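Local structure of hypothetical protein Atu1540 (Agrobacterium tumefaciens str. C58, 2HWJ) at residues I14-G25 / R62-L73. The protein is of unknown function but belongs by sequence to the putative ParB-like nucleases of the ParB/sulfiredoxin clan. Sequence-based numbering, arbitrary orientation.
Sequences IDKLRPTQIAVG and RAYLIDHHHLVL
A single beta bridge joins Arg18 to Tyr64 on strand 63-65, an outermost strand of the mixed sheet in a domain assigned to the ParB/sulfiredoxin clan. Arg18 N donates to Ala63 O (3.0 Å), while Arg18 O receives Leu65 N. Arg18 CB rests over one face of the Tyr64 ring, offset toward the rim. CG beside the backbone N (chi1 -73°) and bends at chi2 and chi3 carry the guanidinium flat onto that of Arg62, planes 13° apart. This stack brings like charges together, with Arg18 NH2 3.3 Å from Arg62 NH2. Farther along, Thr20 OG1 has two carbonyls within reach, Leu65 O at 2.8 Å and Leu108 O, while Thr20 CG2 meets the edge of Tyr64.

The His69 imidazole is sandwiched between Gln21 CG, 3.8 Å from the ring centroid, and Leu65 CD2 on the opposite face. The Gln21 amide runs nearly parallel to this ring, and its NE2 donates to Ala23 O (2.9 Å), consistent with a defined amide orientation. At the next helix residue, His70, Val24 CG1 lies over one face of the ring, and a water links His70 NE2 to Gln21 NE2.

Ile14 CG2 meets Val72 CG1 of helix 69-77; Leu17 packs CD1 near the same methyl and CD2 against CB of Ala63 and Leu65. Strand 52-57 backs Leu17 and Leu65, helix 96-105 packs Met103 against Thr20 and Tyr64, and helix 26-37 borders His70 and Leu73.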
ATOM      1  N   ILE A  14       1.769  30.458  -6.296  1.00 54.88           N
ATOM      2  CA  ILE A  14       2.064  29.943  -4.991  1.00 55.83           C
ATOM      3  C   ILE A  14       1.295  30.680  -3.882  1.00 55.93           C
ATOM      4  O   ILE A  14       0.903  30.088  -2.880  1.00 56.07           O
ATOM      5  CB  ILE A  14       3.576  29.986  -4.692  1.00 56.24           C
ATOM      6  CG1 ILE A  14       4.345  28.999  -5.596  1.00 55.21           C
ATOM      7  CG2 ILE A  14       3.809  29.666  -3.194  1.00 54.73           C
ATOM      8  CD1 ILE A  14       5.788  29.388  -5.703  1.00 59.12           C
ATOM      9  N   ASP A  15       1.034  31.959  -4.054  1.00 55.64           N
ATOM     10  CA  ASP A  15       0.304  32.607  -2.986  1.00 57.00           C
ATOM     11  C   ASP A  15      -1.170  32.080  -2.950  1.00 56.23           C
ATOM     12  O   ASP A  15      -1.976  32.545  -2.213  1.00 56.16           O
ATOM     13  CB  ASP A  15       0.420  34.132  -3.130  1.00 56.48           C
ATOM     14  CG  ASP A  15      -0.362  34.643  -4.298  1.00 62.42           C
ATOM     15  OD1 ASP A  15      -1.415  34.048  -4.581  1.00 66.09           O
ATOM     16  OD2 ASP A  15       0.036  35.641  -4.964  1.00 71.27           O
ATOM     17  N   LYS A  16      -1.528  31.150  -3.816  1.00 56.44           N
ATOM     18  CA  LYS A  16      -2.914  30.733  -3.892  1.00 56.37           C
ATOM     19  C   LYS A  16      -3.080  29.283  -3.441  1.00 55.13           C
ATOM     20  O   LYS A  16      -4.178  28.885  -3.232  1.00 53.37           O
ATOM     21  CB  LYS A  16      -3.475  30.928  -5.311  1.00 57.50           C
ATOM     22  CG  LYS A  16      -3.673  32.374  -5.675  1.00 61.07           C
ATOM     23  CD  LYS A  16      -5.154  32.804  -5.708  1.00 68.37           C
ATOM     24  CE  LYS A  16      -5.323  34.343  -5.845  1.00 66.61           C
ATOM     25  NZ  LYS A  16      -4.976  35.052  -4.508  1.00 67.90           N
ATOM     26  N   LEU A  17      -1.983  28.522  -3.270  1.00 54.70           N
ATOM     27  CA  LEU A  17      -2.057  27.159  -2.787  1.00 55.26           C
ATOM     28  C   LEU A  17      -2.427  27.071  -1.372  1.00 55.75           C
ATOM     29  O   LEU A  17      -1.897  27.764  -0.525  1.00 56.81           O
ATOM     30  CB  LEU A  17      -0.754  26.427  -2.890  1.00 55.00           C
ATOM     31  CG  LEU A  17      -0.451  25.893  -4.260  1.00 56.56           C
ATOM     32  CD1 LEU A  17       1.075  25.738  -4.389  1.00 55.42           C
ATOM     33  CD2 LEU A  17      -1.161  24.586  -4.399  1.00 57.06           C
ATOM     34  N   ARG A  18      -3.294  26.141  -1.084  1.00 56.64           N
ATOM     35  CA  ARG A  18      -3.688  25.974   0.252  1.00 58.64           C
ATOM     36  C   ARG A  18      -2.899  24.819   0.867  1.00 58.53           C
ATOM     37  O   ARG A  18      -3.016  23.719   0.431  1.00 60.56           O
ATOM     38  CB  ARG A  18      -5.190  25.760   0.267  1.00 59.25           C
ATOM     39  CG  ARG A  18      -5.895  27.038  -0.023  1.00 61.21           C
ATOM     40  CD  ARG A  18      -6.512  27.631   1.202  1.00 70.43           C
ATOM     41  NE  ARG A  18      -7.782  28.238   0.793  1.00 79.77           N
ATOM     42  CZ  ARG A  18      -8.065  29.547   0.790  1.00 83.25           C
ATOM     43  NH1 ARG A  18      -7.213  30.450   1.293  1.00 86.33           N
ATOM     44  NH2 ARG A  18      -9.252  29.959   0.332  1.00 84.94           N
ATOM     45  N   PRO A  19      -2.098  25.082   1.891  1.00 57.82           N
ATOM     46  CA  PRO A  19      -1.312  24.094   2.618  1.00 57.56           C
ATOM     47  C   PRO A  19      -2.141  22.909   3.134  1.00 57.32           C
ATOM     48  O   PRO A  19      -3.349  23.068   3.273  1.00 55.68           O
ATOM     49  CB  PRO A  19      -0.822  24.870   3.857  1.00 56.60           C
ATOM     50  CG  PRO A  19      -0.837  26.252   3.473  1.00 57.91           C
ATOM     51  CD  PRO A  19      -1.890  26.448   2.391  1.00 58.22           C
ATOM     52  N   THR A  20      -1.508  21.766   3.496  1.00 56.73           N
ATOM     53  CA  THR A  20      -2.289  20.781   4.175  1.00 55.84           C
ATOM     54  C   THR A  20      -1.610  20.304   5.422  1.00 55.71           C
ATOM     55  O   THR A  20      -1.922  19.240   5.971  1.00 57.35           O
ATOM     56  CB  THR A  20      -2.764  19.593   3.180  1.00 57.20           C
ATOM     57  OG1 THR A  20      -1.645  18.889   2.672  1.00 56.83           O
ATOM     58  CG2 THR A  20      -3.648  20.090   1.985  1.00 55.68           C
ATOM     59  N   GLN A  21      -0.683  21.097   5.925  1.00 56.30           N
ATOM     60  CA  GLN A  21       0.038  20.829   7.209  1.00 55.26           C
ATOM     61  C   GLN A  21       0.425  22.152   7.845  1.00 55.80           C
ATOM     62  O   GLN A  21       0.476  23.207   7.191  1.00 57.32           O
ATOM     63  CB  GLN A  21       1.267  19.928   6.991  1.00 55.20           C
ATOM     64  CG  GLN A  21       2.413  20.536   6.194  1.00 55.53           C
ATOM     65  CD  GLN A  21       3.417  19.509   5.777  1.00 57.51           C
ATOM     66  OE1 GLN A  21       3.043  18.575   5.118  1.00 65.55           O
ATOM     67  NE2 GLN A  21       4.715  19.690   6.105  1.00 55.65           N
ATOM     68  N   ILE A  22       0.704  22.119   9.133  1.00 56.43           N
ATOM     69  CA  ILE A  22       0.910  23.308   9.922  1.00 55.11           C
ATOM     70  C   ILE A  22       2.368  23.676   9.948  1.00 55.43           C
ATOM     71  O   ILE A  22       2.693  24.853  10.006  1.00 56.12           O
ATOM     72  CB  ILE A  22       0.352  23.063  11.307  1.00 55.27           C
ATOM     73  CG1 ILE A  22      -1.154  22.948  11.177  1.00 55.19           C
ATOM     74  CG2 ILE A  22       0.601  24.234  12.194  1.00 56.92           C
ATOM     75  CD1 ILE A  22      -1.807  22.456  12.314  1.00 53.91           C
ATOM     76  N   ALA A  23       3.264  22.684   9.830  1.00 56.63           N
ATOM     77  CA  ALA A  23       4.698  22.943  10.092  1.00 56.15           C
ATOM     78  C   ALA A  23       5.629  22.334   9.085  1.00 55.79           C
ATOM     79  O   ALA A  23       5.234  21.435   8.387  1.00 56.30           O
ATOM     80  CB  ALA A  23       5.101  22.586  11.526  1.00 54.95           C
ATOM     81  N   VAL A  24       6.836  22.895   8.984  1.00 55.34           N
ATOM     82  CA  VAL A  24       7.938  22.330   8.220  1.00 55.28           C
ATOM     83  C   VAL A  24       9.208  22.703   8.975  1.00 55.84           C
ATOM     84  O   VAL A  24       9.171  23.492   9.934  1.00 57.09           O
ATOM     85  CB  VAL A  24       8.058  22.958   6.818  1.00 56.46           C
ATOM     86  CG1 VAL A  24       6.943  22.520   5.893  1.00 54.25           C
ATOM     87  CG2 VAL A  24       8.094  24.545   6.914  1.00 55.79           C
ATOM     88  N   GLY A  25      10.342  22.162   8.544  1.00 55.46           N
ATOM     89  CA  GLY A  25      11.611  22.395   9.199  1.00 54.03           C
ATOM     90  C   GLY A  25      12.272  23.468   8.382  1.00 54.44           C
ATOM     91  O   GLY A  25      12.635  23.260   7.237  1.00 54.30           O
ATOM     92  N   ARG A  62     -10.404  25.894  -5.018  1.00 64.88           N
ATOM     93  CA  ARG A  62      -9.135  26.030  -4.465  1.00 61.19           C
ATOM     94  C   ARG A  62      -8.313  24.752  -4.687  1.00 58.98           C
ATOM     95  O   ARG A  62      -8.828  23.643  -4.751  1.00 59.29           O
ATOM     96  CB  ARG A  62      -9.308  26.537  -3.016  1.00 62.34           C
ATOM     97  CG  ARG A  62      -9.928  27.988  -2.889  1.00 65.44           C
ATOM     98  CD  ARG A  62      -9.062  28.970  -3.712  1.00 73.13           C
ATOM     99  NE  ARG A  62      -8.784  30.254  -3.069  1.00 78.73           N
ATOM    100  CZ  ARG A  62      -7.698  30.582  -2.328  1.00 78.98           C
ATOM    101  NH1 ARG A  62      -6.701  29.742  -2.060  1.00 72.36           N
ATOM    102  NH2 ARG A  62      -7.621  31.816  -1.831  1.00 83.54           N
ATOM    103  N   ALA A  63      -7.026  24.921  -4.897  1.00 56.61           N
ATOM    104  CA  ALA A  63      -6.080  23.820  -4.981  1.00 55.02           C
ATOM    105  C   ALA A  63      -5.336  23.600  -3.651  1.00 55.04           C
ATOM    106  O   ALA A  63      -4.719  24.558  -3.126  1.00 53.72           O
ATOM    107  CB  ALA A  63      -5.099  24.125  -6.040  1.00 53.33           C
ATOM    108  N   TYR A  64      -5.344  22.360  -3.145  1.00 54.27           N
ATOM    109  CA  TYR A  64      -4.606  22.010  -1.896  1.00 55.28           C
ATOM    110  C   TYR A  64      -3.341  21.261  -2.160  1.00 55.07           C
ATOM    111  O   TYR A  64      -3.397  20.242  -2.832  1.00 57.11           O
ATOM    112  CB  TYR A  64      -5.503  21.150  -0.960  1.00 55.55           C
ATOM    113  CG  TYR A  64      -6.597  22.001  -0.438  1.00 55.05           C
ATOM    114  CD1 TYR A  64      -7.615  22.444  -1.322  1.00 52.77           C
ATOM    115  CD2 TYR A  64      -6.540  22.528   0.878  1.00 52.90           C
ATOM    116  CE1 TYR A  64      -8.626  23.338  -0.887  1.00 49.39           C
ATOM    117  CE2 TYR A  64      -7.541  23.392   1.334  1.00 49.90           C
ATOM    118  CZ  TYR A  64      -8.582  23.774   0.430  1.00 51.66           C
ATOM    119  OH  TYR A  64      -9.568  24.614   0.795  1.00 56.89           O
ATOM    120  N   LEU A  65      -2.228  21.750  -1.665  1.00 55.43           N
ATOM    121  CA  LEU A  65      -0.873  21.193  -1.909  1.00 57.80           C
ATOM    122  C   LEU A  65      -0.762  19.929  -1.106  1.00 60.17           C
ATOM    123  O   LEU A  65      -1.070  19.927   0.082  1.00 60.19           O
ATOM    124  CB  LEU A  65       0.185  22.146  -1.331  1.00 56.13           C
ATOM    125  CG  LEU A  65       1.613  21.654  -1.452  1.00 57.17           C
ATOM    126  CD1 LEU A  65       2.012  21.395  -2.927  1.00 53.74           C
ATOM    127  CD2 LEU A  65       2.616  22.605  -0.793  1.00 57.61           C
ATOM    128  N   ILE A  66      -0.272  18.862  -1.716  1.00 63.65           N
ATOM    129  CA  ILE A  66      -0.316  17.530  -1.064  1.00 66.50           C
ATOM    130  C   ILE A  66       1.075  17.052  -0.649  1.00 68.96           C
ATOM    131  O   ILE A  66       1.259  16.234   0.251  1.00 72.07           O
ATOM    132  CB  ILE A  66      -1.060  16.522  -2.006  1.00 66.46           C
ATOM    133  CG1 ILE A  66      -2.509  16.634  -1.692  1.00 65.92           C
ATOM    134  CG2 ILE A  66      -0.684  15.103  -1.802  1.00 66.68           C
ATOM    135  CD1 ILE A  66      -2.630  17.062  -0.311  1.00 62.14           C
ATOM    136  N   ASP A  67       2.095  17.576  -1.280  1.00 69.23           N
ATOM    137  CA  ASP A  67       3.393  17.166  -0.852  1.00 69.42           C
ATOM    138  C   ASP A  67       4.318  18.316  -1.060  1.00 67.35           C
ATOM    139  O   ASP A  67       3.921  19.300  -1.715  1.00 68.43           O
ATOM    140  CB  ASP A  67       3.853  16.007  -1.746  1.00 71.11           C
ATOM    141  CG  ASP A  67       4.750  15.074  -1.012  1.00 74.83           C
ATOM    142  OD1 ASP A  67       4.980  15.345   0.205  1.00 78.54           O
ATOM    143  OD2 ASP A  67       5.217  14.091  -1.635  1.00 81.50           O
ATOM    144  N   HIS A  68       5.560  18.189  -0.622  1.00 62.38           N
ATOM    145  CA  HIS A  68       6.529  19.202  -1.012  1.00 60.13           C
ATOM    146  C   HIS A  68       6.281  20.566  -0.425  1.00 57.50           C
ATOM    147  O   HIS A  68       6.566  21.568  -1.057  1.00 58.26           O
ATOM    148  CB  HIS A  68       6.684  19.312  -2.523  1.00 57.92           C
ATOM    149  CG  HIS A  68       6.896  17.988  -3.172  1.00 63.08           C
ATOM    150  ND1 HIS A  68       8.099  17.315  -3.108  1.00 64.02           N
ATOM    151  CD2 HIS A  68       6.045  17.178  -3.850  1.00 62.18           C
ATOM    152  CE1 HIS A  68       7.983  16.156  -3.727  1.00 60.59           C
ATOM    153  NE2 HIS A  68       6.749  16.049  -4.174  1.00 59.74           N
ATOM    154  N   HIS A  69       5.743  20.638   0.768  1.00 56.36           N
ATOM    155  CA  HIS A  69       5.733  21.979   1.455  1.00 56.23           C
ATOM    156  C   HIS A  69       7.120  22.675   1.608  1.00 55.51           C
ATOM    157  O   HIS A  69       7.221  23.886   1.496  1.00 55.25           O
ATOM    158  CB  HIS A  69       4.984  21.903   2.766  1.00 54.08           C
ATOM    159  CG  HIS A  69       3.536  21.546   2.588  1.00 59.62           C
ATOM    160  ND1 HIS A  69       2.501  22.386   2.952  1.00 60.61           N
ATOM    161  CD2 HIS A  69       2.948  20.443   2.066  1.00 59.99           C
ATOM    162  CE1 HIS A  69       1.342  21.810   2.672  1.00 58.42           C
ATOM    163  NE2 HIS A  69       1.587  20.637   2.126  1.00 60.63           N
ATOM    164  N   HIS A  70       8.175  21.913   1.852  1.00 54.93           N
ATOM    165  CA  HIS A  70       9.436  22.530   2.140  1.00 55.26           C
ATOM    166  C   HIS A  70       9.801  23.273   0.881  1.00 54.73           C
ATOM    167  O   HIS A  70      10.088  24.446   0.878  1.00 55.64           O
ATOM    168  CB  HIS A  70      10.442  21.437   2.510  1.00 55.66           C
ATOM    169  CG  HIS A  70      10.154  20.791   3.836  1.00 60.39           C
ATOM    170  ND1 HIS A  70      10.621  21.301   5.036  1.00 66.13           N
ATOM    171  CD2 HIS A  70       9.371  19.739   4.167  1.00 65.72           C
ATOM    172  CE1 HIS A  70      10.171  20.570   6.041  1.00 63.85           C
ATOM    173  NE2 HIS A  70       9.402  19.623   5.544  1.00 65.14           N
ATOM    174  N   LEU A  71       9.627  22.609  -0.235  1.00 55.55           N
ATOM    175  CA  LEU A  71      10.084  23.109  -1.505  1.00 53.63           C
ATOM    176  C   LEU A  71       9.241  24.268  -1.841  1.00 53.04           C
ATOM    177  O   LEU A  71       9.770  25.316  -2.250  1.00 54.17           O
ATOM    178  CB  LEU A  71       9.930  22.047  -2.562  1.00 52.97           C
ATOM    179  CG  LEU A  71      10.278  22.688  -3.893  1.00 54.74           C
ATOM    180  CD1 LEU A  71      11.732  23.122  -3.881  1.00 55.64           C
ATOM    181  CD2 LEU A  71       9.958  21.822  -5.098  1.00 55.26           C
ATOM    182  N   VAL A  72       7.939  24.145  -1.638  1.00 51.46           N
ATOM    183  CA  VAL A  72       7.115  25.303  -1.977  1.00 51.68           C
ATOM    184  C   VAL A  72       7.376  26.561  -1.113  1.00 52.92           C
ATOM    185  O   VAL A  72       7.451  27.699  -1.660  1.00 54.09           O
ATOM    186  CB  VAL A  72       5.606  24.972  -2.112  1.00 52.52           C
ATOM    187  CG1 VAL A  72       4.821  26.203  -2.372  1.00 48.51           C
ATOM    188  CG2 VAL A  72       5.359  23.978  -3.274  1.00 47.79           C
ATOM    189  N   LEU A  73       7.584  26.402   0.195  1.00 52.29           N
ATOM    190  CA  LEU A  73       7.976  27.578   0.969  1.00 51.65           C
ATOM    191  C   LEU A  73       9.342  28.101   0.481  1.00 52.87           C
ATOM    192  O   LEU A  73       9.558  29.321   0.385  1.00 51.52           O
ATOM    193  CB  LEU A  73       7.977  27.254   2.431  1.00 51.62           C
ATOM    194  CG  LEU A  73       8.265  28.296   3.516  1.00 52.96           C
ATOM    195  CD1 LEU A  73       7.306  29.490   3.430  1.00 51.00           C
ATOM    196  CD2 LEU A  73       8.229  27.649   4.900  1.00 49.27           C
TER
HETATM  197  O   HOH W   1       6.969  17.457   5.322  1.00 44.27           O